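Local coordinates for protein anastral spindle 2, SAS 4 (Drosophila melanogaster, PDB 4BY2) that probably serves as a tubulin-binding molecular adaptor in centriole assembly, its TCP domain here fused to the proline-rich motif of Ana2 that it binds, at residues E120-L132 with L135-K147. Sequence-based numbering, arbitrary orientation.
Sequences ETNTWHTSYLDGL and LEFPNGQTEHRRK
Trp124 and Glu136 form an antiparallel hydrogen-bonded pair in the SAS-4 part of the fusion: Trp124 N donates to Glu136 O at 3.1 Å (169° at the hydrogen), and Glu136 N returns a bond to Trp124 O at 2.8 Å. A water donating to both Asn122 O and Glu136 O extends the link where the strands separate. Thr123 CG2 sits over the Phe137 ring, 4.1 Å from the centroid and 29° off the normal, a CH-pi contact. With OG1 beside the backbone N (chi1 -49°), CG2 is the branch anti to it and reaches that ring, while OG1 donates to Thr121 O, 3.0 Å away and above the carbonyl plane. A glycine here lacks both branches, which would probably open a gap over the Phe137 ring and leave Thr121 O without its mate. Leu135 CD2 meets the edge of the His125 ring, 3.5 Å from ND1. At the other end, Leu132 CD1 lies over a face of the Arg146 guanidinium, 4.2 Å above its plane. Asp130 OD1 accepts from Leu132 N at 3.2 Å, an Asx turn overlapping the type I turn from Tyr128 to Gly131. Successive antiparallel hairpins, 123-128 with 133-136 and then 142-145, are the repeating pattern of the TCP domain's extended beta-sheet.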
ATOM      1  N   GLU A 120       5.106 -12.423   8.383  1.00 50.46           N
ATOM      2  CA  GLU A 120       5.245 -13.680   7.647  1.00 50.67           C
ATOM      3  C   GLU A 120       5.640 -13.467   6.183  1.00 54.29           C
ATOM      4  O   GLU A 120       6.492 -14.197   5.666  1.00 54.02           O
ATOM      5  CB  GLU A 120       3.945 -14.496   7.750  1.00 52.32           C
ATOM      6  CG  GLU A 120       4.137 -15.998   7.602  1.00 66.13           C
ATOM      7  CD  GLU A 120       2.951 -16.843   8.032  1.00 91.25           C
ATOM      8  OE1 GLU A 120       1.849 -16.663   7.464  1.00 89.13           O
ATOM      9  OE2 GLU A 120       3.132 -17.704   8.923  1.00 86.12           O
ATOM     10  N   THR A 121       5.037 -12.452   5.534  1.00 50.11           N
ATOM     11  CA  THR A 121       5.247 -12.127   4.124  1.00 49.41           C
ATOM     12  C   THR A 121       6.199 -10.931   3.877  1.00 52.46           C
ATOM     13  O   THR A 121       6.405 -10.569   2.715  1.00 52.53           O
ATOM     14  CB  THR A 121       3.891 -11.933   3.423  1.00 57.61           C
ATOM     15  OG1 THR A 121       3.048 -11.114   4.233  1.00 57.78           O
ATOM     16  CG2 THR A 121       3.191 -13.252   3.124  1.00 56.09           C
ATOM     17  N   ASN A 122       6.793 -10.337   4.950  1.00 47.70           N
ATOM     18  CA  ASN A 122       7.735  -9.200   4.893  1.00 46.61           C
ATOM     19  C   ASN A 122       7.175  -8.013   4.068  1.00 48.65           C
ATOM     20  O   ASN A 122       7.889  -7.385   3.283  1.00 47.84           O
ATOM     21  CB  ASN A 122       9.124  -9.674   4.396  1.00 46.82           C
ATOM     22  CG  ASN A 122      10.261  -8.686   4.560  1.00 64.93           C
ATOM     23  OD1 ASN A 122      10.214  -7.753   5.370  1.00 59.69           O
ATOM     24  ND2 ASN A 122      11.321  -8.881   3.791  1.00 54.32           N
ATOM     25  N   THR A 123       5.878  -7.720   4.266  1.00 44.38           N
ATOM     26  CA  THR A 123       5.142  -6.688   3.535  1.00 43.90           C
ATOM     27  C   THR A 123       4.714  -5.536   4.439  1.00 47.74           C
ATOM     28  O   THR A 123       4.327  -5.756   5.586  1.00 47.82           O
ATOM     29  CB  THR A 123       3.942  -7.341   2.808  1.00 50.62           C
ATOM     30  OG1 THR A 123       4.393  -8.494   2.091  1.00 48.97           O
ATOM     31  CG2 THR A 123       3.213  -6.392   1.851  1.00 48.57           C
ATOM     32  N   TRP A 124       4.757  -4.309   3.900  1.00 43.65           N
ATOM     33  CA  TRP A 124       4.337  -3.088   4.576  1.00 43.08           C
ATOM     34  C   TRP A 124       3.068  -2.526   3.928  1.00 46.90           C
ATOM     35  O   TRP A 124       2.937  -2.564   2.704  1.00 46.22           O
ATOM     36  CB  TRP A 124       5.455  -2.041   4.505  1.00 41.83           C
ATOM     37  CG  TRP A 124       6.523  -2.209   5.541  1.00 42.67           C
ATOM     38  CD1 TRP A 124       7.763  -2.753   5.364  1.00 45.52           C
ATOM     39  CD2 TRP A 124       6.443  -1.825   6.918  1.00 42.43           C
ATOM     40  NE1 TRP A 124       8.462  -2.727   6.549  1.00 44.87           N
ATOM     41  CE2 TRP A 124       7.679  -2.154   7.518  1.00 46.24           C
ATOM     42  CE3 TRP A 124       5.442  -1.233   7.708  1.00 43.71           C
ATOM     43  CZ2 TRP A 124       7.935  -1.927   8.876  1.00 45.63           C
ATOM     44  CZ3 TRP A 124       5.701  -0.998   9.050  1.00 45.29           C
ATOM     45  CH2 TRP A 124       6.934  -1.347   9.622  1.00 45.89           C
ATOM     46  N   HIS A 125       2.146  -1.992   4.742  1.00 44.07           N
ATOM     47  CA  HIS A 125       0.919  -1.357   4.258  1.00 44.52           C
ATOM     48  C   HIS A 125       0.720  -0.014   4.967  1.00 49.32           C
ATOM     49  O   HIS A 125       0.509   0.016   6.182  1.00 48.45           O
ATOM     50  CB  HIS A 125      -0.307  -2.274   4.406  1.00 45.50           C
ATOM     51  CG  HIS A 125      -1.590  -1.660   3.925  1.00 49.34           C
ATOM     52  ND1 HIS A 125      -1.965  -1.719   2.597  1.00 51.42           N
ATOM     53  CD2 HIS A 125      -2.549  -1.005   4.618  1.00 51.48           C
ATOM     54  CE1 HIS A 125      -3.131  -1.098   2.521  1.00 50.95           C
ATOM     55  NE2 HIS A 125      -3.524  -0.649   3.712  1.00 51.27           N
ATOM     56  N   THR A 126       0.811   1.096   4.208  1.00 46.66           N
ATOM     57  CA  THR A 126       0.647   2.439   4.760  1.00 46.69           C
ATOM     58  C   THR A 126      -0.666   3.070   4.315  1.00 51.16           C
ATOM     59  O   THR A 126      -0.945   3.138   3.121  1.00 50.54           O
ATOM     60  CB  THR A 126       1.870   3.321   4.455  1.00 55.82           C
ATOM     61  OG1 THR A 126       3.064   2.593   4.746  1.00 58.46           O
ATOM     62  CG2 THR A 126       1.867   4.626   5.249  1.00 53.51           C
ATOM     63  N   SER A 127      -1.470   3.515   5.287  1.00 48.81           N
ATOM     64  CA  SER A 127      -2.736   4.208   5.061  1.00 49.26           C
ATOM     65  C   SER A 127      -2.508   5.695   5.340  1.00 54.26           C
ATOM     66  O   SER A 127      -1.778   6.042   6.272  1.00 53.91           O
ATOM     67  CB  SER A 127      -3.826   3.668   5.982  1.00 53.15           C
ATOM     68  OG  SER A 127      -4.167   2.327   5.675  1.00 63.49           O
ATOM     69  N   TYR A 128      -3.115   6.565   4.525  1.00 51.21           N
ATOM     70  CA  TYR A 128      -3.004   8.014   4.660  1.00 51.25           C
ATOM     71  C   TYR A 128      -4.383   8.629   4.901  1.00 58.07           C
ATOM     72  O   TYR A 128      -5.400   8.016   4.566  1.00 57.41           O
ATOM     73  CB  TYR A 128      -2.316   8.631   3.426  1.00 51.42           C
ATOM     74  CG  TYR A 128      -0.884   8.177   3.234  1.00 51.71           C
ATOM     75  CD1 TYR A 128      -0.585   7.050   2.474  1.00 52.26           C
ATOM     76  CD2 TYR A 128       0.173   8.883   3.798  1.00 53.20           C
ATOM     77  CE1 TYR A 128       0.730   6.620   2.304  1.00 53.12           C
ATOM     78  CE2 TYR A 128       1.494   8.464   3.635  1.00 53.39           C
ATOM     79  CZ  TYR A 128       1.768   7.335   2.880  1.00 60.50           C
ATOM     80  OH  TYR A 128       3.066   6.910   2.714  1.00 61.94           O
ATOM     81  N   LEU A 129      -4.408   9.833   5.495  1.00 57.16           N
ATOM     82  CA  LEU A 129      -5.619  10.591   5.824  1.00 58.14           C
ATOM     83  C   LEU A 129      -6.517  10.861   4.601  1.00 63.00           C
ATOM     84  O   LEU A 129      -7.741  10.793   4.723  1.00 63.09           O
ATOM     85  CB  LEU A 129      -5.217  11.912   6.497  1.00 58.62           C
ATOM     86  CG  LEU A 129      -6.245  12.534   7.436  1.00 64.19           C
ATOM     87  CD1 LEU A 129      -5.601  12.943   8.749  1.00 64.48           C
ATOM     88  CD2 LEU A 129      -6.937  13.727   6.781  1.00 67.44           C
ATOM     89  N   ASP A 130      -5.906  11.139   3.427  1.00 59.63           N
ATOM     90  CA  ASP A 130      -6.604  11.445   2.168  1.00 59.27           C
ATOM     91  C   ASP A 130      -7.271  10.231   1.490  1.00 62.33           C
ATOM     92  O   ASP A 130      -8.037  10.410   0.538  1.00 62.44           O
ATOM     93  CB  ASP A 130      -5.658  12.170   1.186  1.00 61.20           C
ATOM     94  CG  ASP A 130      -4.478  11.370   0.650  1.00 71.13           C
ATOM     95  OD1 ASP A 130      -4.169  10.298   1.222  1.00 71.54           O
ATOM     96  OD2 ASP A 130      -3.848  11.827  -0.326  1.00 77.02           O
ATOM     97  N   GLY A 131      -6.970   9.028   1.979  1.00 57.41           N
ATOM     98  CA  GLY A 131      -7.524   7.783   1.460  1.00 56.34           C
ATOM     99  C   GLY A 131      -6.537   6.887   0.736  1.00 58.12           C
ATOM    100  O   GLY A 131      -6.885   5.754   0.389  1.00 58.36           O
ATOM    101  N   LEU A 132      -5.306   7.380   0.500  1.00 52.33           N
ATOM    102  CA  LEU A 132      -4.257   6.630  -0.188  1.00 51.23           C
ATOM    103  C   LEU A 132      -3.722   5.468   0.652  1.00 54.46           C
ATOM    104  O   LEU A 132      -3.425   5.634   1.834  1.00 53.70           O
ATOM    105  CB  LEU A 132      -3.112   7.560  -0.659  1.00 50.97           C
ATOM    106  CG  LEU A 132      -1.880   6.905  -1.329  1.00 55.30           C
ATOM    107  CD1 LEU A 132      -2.183   6.413  -2.741  1.00 55.40           C
ATOM    108  CD2 LEU A 132      -0.722   7.854  -1.369  1.00 57.07           C
ATOM    109  N   LEU A 135       1.096  -0.349  -0.613  1.00 45.64           N
ATOM    110  CA  LEU A 135       1.594  -1.688  -0.308  1.00 45.32           C
ATOM    111  C   LEU A 135       3.041  -1.810  -0.773  1.00 49.92           C
ATOM    112  O   LEU A 135       3.341  -1.431  -1.900  1.00 50.45           O
ATOM    113  CB  LEU A 135       0.737  -2.750  -0.999  1.00 45.27           C
ATOM    114  CG  LEU A 135      -0.484  -3.227  -0.235  1.00 50.23           C
ATOM    115  CD1 LEU A 135      -1.425  -3.992  -1.152  1.00 50.49           C
ATOM    116  CD2 LEU A 135      -0.081  -4.097   0.953  1.00 52.82           C
ATOM    117  N   GLU A 136       3.937  -2.315   0.087  1.00 46.41           N
ATOM    118  CA  GLU A 136       5.358  -2.468  -0.242  1.00 46.46           C
ATOM    119  C   GLU A 136       5.774  -3.931  -0.081  1.00 49.97           C
ATOM    120  O   GLU A 136       5.849  -4.433   1.042  1.00 49.88           O
ATOM    121  CB  GLU A 136       6.239  -1.541   0.625  1.00 48.03           C
ATOM    122  CG  GLU A 136       5.995  -0.054   0.413  1.00 60.48           C
ATOM    123  CD  GLU A 136       5.862   0.760   1.686  1.00 83.52           C
ATOM    124  OE1 GLU A 136       4.775   0.726   2.309  1.00 74.27           O
ATOM    125  OE2 GLU A 136       6.841   1.451   2.050  1.00 80.25           O
ATOM    126  N   PHE A 137       6.028  -4.608  -1.211  1.00 45.60           N
ATOM    127  CA  PHE A 137       6.425  -6.016  -1.260  1.00 45.04           C
ATOM    128  C   PHE A 137       7.957  -6.194  -1.215  1.00 50.16           C
ATOM    129  O   PHE A 137       8.667  -5.267  -1.613  1.00 50.19           O
ATOM    130  CB  PHE A 137       5.778  -6.713  -2.471  1.00 46.33           C
ATOM    131  CG  PHE A 137       4.273  -6.810  -2.357  1.00 47.04           C
ATOM    132  CD1 PHE A 137       3.679  -7.819  -1.606  1.00 49.62           C
ATOM    133  CD2 PHE A 137       3.451  -5.874  -2.972  1.00 48.59           C
ATOM    134  CE1 PHE A 137       2.287  -7.893  -1.479  1.00 50.27           C
ATOM    135  CE2 PHE A 137       2.059  -5.950  -2.848  1.00 51.27           C
ATOM    136  CZ  PHE A 137       1.488  -6.955  -2.097  1.00 49.27           C
ATOM    137  N   PRO A 138       8.493  -7.347  -0.724  1.00 47.31           N
ATOM    138  CA  PRO A 138       9.963  -7.502  -0.614  1.00 47.27           C
ATOM    139  C   PRO A 138      10.788  -7.368  -1.898  1.00 51.72           C
ATOM    140  O   PRO A 138      11.981  -7.075  -1.806  1.00 52.39           O
ATOM    141  CB  PRO A 138      10.134  -8.900  -0.011  1.00 48.91           C
ATOM    142  CG  PRO A 138       8.847  -9.206   0.634  1.00 53.08           C
ATOM    143  CD  PRO A 138       7.794  -8.527  -0.170  1.00 48.66           C
ATOM    144  N   ASN A 139      10.178  -7.587  -3.076  1.00 47.70           N
ATOM    145  CA  ASN A 139      10.841  -7.497  -4.384  1.00 47.25           C
ATOM    146  C   ASN A 139      10.927  -6.073  -4.944  1.00 51.52           C
ATOM    147  O   ASN A 139      11.475  -5.873  -6.029  1.00 51.36           O
ATOM    148  CB  ASN A 139      10.165  -8.438  -5.394  1.00 46.18           C
ATOM    149  CG  ASN A 139       8.712  -8.134  -5.703  1.00 61.34           C
ATOM    150  OD1 ASN A 139       8.021  -7.388  -4.996  1.00 47.22           O
ATOM    151  ND2 ASN A 139       8.209  -8.733  -6.769  1.00 56.33           N
ATOM    152  N   GLY A 140      10.387  -5.110  -4.207  1.00 48.40           N
ATOM    153  CA  GLY A 140      10.363  -3.710  -4.607  1.00 48.33           C
ATOM    154  C   GLY A 140       9.047  -3.272  -5.221  1.00 52.49           C
ATOM    155  O   GLY A 140       8.901  -2.094  -5.563  1.00 52.85           O
ATOM    156  N   GLN A 141       8.075  -4.206  -5.369  1.00 47.99           N
ATOM    157  CA  GLN A 141       6.766  -3.891  -5.937  1.00 47.46           C
ATOM    158  C   GLN A 141       5.924  -3.058  -4.968  1.00 51.93           C
ATOM    159  O   GLN A 141       5.717  -3.456  -3.820  1.00 51.26           O
ATOM    160  CB  GLN A 141       6.016  -5.147  -6.409  1.00 48.45           C
ATOM    161  CG  GLN A 141       4.832  -4.832  -7.323  1.00 53.81           C
ATOM    162  CD  GLN A 141       4.083  -6.058  -7.771  1.00 65.98           C
ATOM    163  OE1 GLN A 141       4.636  -6.969  -8.397  1.00 60.22           O
ATOM    164  NE2 GLN A 141       2.784  -6.078  -7.515  1.00 56.95           N
ATOM    165  N   THR A 142       5.456  -1.895  -5.442  1.00 49.37           N
ATOM    166  CA  THR A 142       4.661  -0.954  -4.663  1.00 49.60           C
ATOM    167  C   THR A 142       3.292  -0.726  -5.318  1.00 53.61           C
ATOM    168  O   THR A 142       3.224  -0.418  -6.505  1.00 53.22           O
ATOM    169  CB  THR A 142       5.474   0.326  -4.402  1.00 61.19           C
ATOM    170  OG1 THR A 142       6.746  -0.030  -3.853  1.00 61.71           O
ATOM    171  CG2 THR A 142       4.783   1.274  -3.448  1.00 60.78           C
ATOM    172  N   GLU A 143       2.207  -0.891  -4.545  1.00 50.19           N
ATOM    173  CA  GLU A 143       0.832  -0.738  -5.036  1.00 49.86           C
ATOM    174  C   GLU A 143       0.148   0.450  -4.363  1.00 54.62           C
ATOM    175  O   GLU A 143       0.072   0.499  -3.136  1.00 53.57           O
ATOM    176  CB  GLU A 143       0.019  -2.030  -4.839  1.00 51.03           C
ATOM    177  CG  GLU A 143       0.763  -3.301  -5.228  1.00 60.97           C
ATOM    178  CD  GLU A 143      -0.043  -4.579  -5.371  1.00 78.32           C
ATOM    179  OE1 GLU A 143      -1.124  -4.695  -4.749  1.00 73.99           O
ATOM    180  OE2 GLU A 143       0.435  -5.486  -6.089  1.00 68.20           O
ATOM    181  N   HIS A 144      -0.328   1.414  -5.172  1.00 52.61           N
ATOM    182  CA  HIS A 144      -0.981   2.639  -4.703  1.00 52.95           C
ATOM    183  C   HIS A 144      -2.468   2.586  -5.005  1.00 59.05           C
ATOM    184  O   HIS A 144      -2.847   2.412  -6.166  1.00 59.01           O
ATOM    185  CB  HIS A 144      -0.355   3.885  -5.363  1.00 53.44           C
ATOM    186  CG  HIS A 144       1.120   4.021  -5.155  1.00 56.69           C
ATOM    187  ND1 HIS A 144       1.642   5.014  -4.356  1.00 58.52           N
ATOM    188  CD2 HIS A 144       2.138   3.293  -5.670  1.00 58.51           C
ATOM    189  CE1 HIS A 144       2.955   4.855  -4.395  1.00 57.97           C
ATOM    190  NE2 HIS A 144       3.300   3.833  -5.177  1.00 58.30           N
ATOM    191  N   ARG A 145      -3.312   2.730  -3.967  1.00 56.98           N
ATOM    192  CA  ARG A 145      -4.769   2.704  -4.114  1.00 57.55           C
ATOM    193  C   ARG A 145      -5.419   3.935  -3.482  1.00 64.10           C
ATOM    194  O   ARG A 145      -5.295   4.149  -2.276  1.00 63.93           O
ATOM    195  CB  ARG A 145      -5.361   1.395  -3.565  1.00 57.07           C
ATOM    196  CG  ARG A 145      -5.149   0.202  -4.487  1.00 65.61           C
ATOM    197  CD  ARG A 145      -5.505  -1.106  -3.813  1.00 73.50           C
ATOM    198  NE  ARG A 145      -5.510  -2.219  -4.766  1.00 80.40           N
ATOM    199  CZ  ARG A 145      -4.479  -3.028  -4.987  1.00 92.43           C
ATOM    200  NH1 ARG A 145      -3.343  -2.867  -4.320  1.00 74.72           N
ATOM    201  NH2 ARG A 145      -4.577  -4.007  -5.876  1.00 81.99           N
ATOM    202  N   ARG A 146      -6.087   4.756  -4.312  1.00 62.49           N
ATOM    203  CA  ARG A 146      -6.755   5.992  -3.897  1.00 63.13           C
ATOM    204  C   ARG A 146      -8.261   5.796  -3.661  1.00 69.17           C
ATOM    205  O   ARG A 146      -8.808   4.746  -4.013  1.00 68.70           O
ATOM    206  CB  ARG A 146      -6.490   7.115  -4.916  1.00 63.85           C
ATOM    207  CG  ARG A 146      -5.061   7.644  -4.874  1.00 75.47           C
ATOM    208  CD  ARG A 146      -4.649   8.295  -6.177  1.00 86.49           C
ATOM    209  NE  ARG A 146      -3.415   7.710  -6.707  1.00 95.48           N
ATOM    210  CZ  ARG A 146      -2.204   8.233  -6.544  1.00110.15           C
ATOM    211  NH1 ARG A 146      -2.046   9.366  -5.870  1.00 97.16           N
ATOM    212  NH2 ARG A 146      -1.140   7.631  -7.061  1.00 97.00           N
ATOM    213  N   LYS A 147      -8.917   6.810  -3.049  1.00 67.45           N
ATOM    214  CA  LYS A 147     -10.350   6.831  -2.719  1.00 68.01           C
ATOM    215  C   LYS A 147     -11.269   6.700  -3.940  1.00 72.89           C
ATOM    216  O   LYS A 147     -12.291   6.015  -3.855  1.00 72.60           O
ATOM    217  CB  LYS A 147     -10.705   8.097  -1.920  1.00 70.90           C
ATOM    218  CG  LYS A 147     -10.828   7.866  -0.422  1.00 87.58           C
ATOM    219  CD  LYS A 147     -11.205   9.145   0.314  1.00 98.59           C
ATOM    220  CE  LYS A 147     -11.230   8.953   1.812  1.00109.36           C
ATOM    221  NZ  LYS A 147     -11.471  10.233   2.529  1.00117.36           N
TER
HETATM  222  O   HOH W   1       8.417  -4.684   2.250  1.00 44.54           O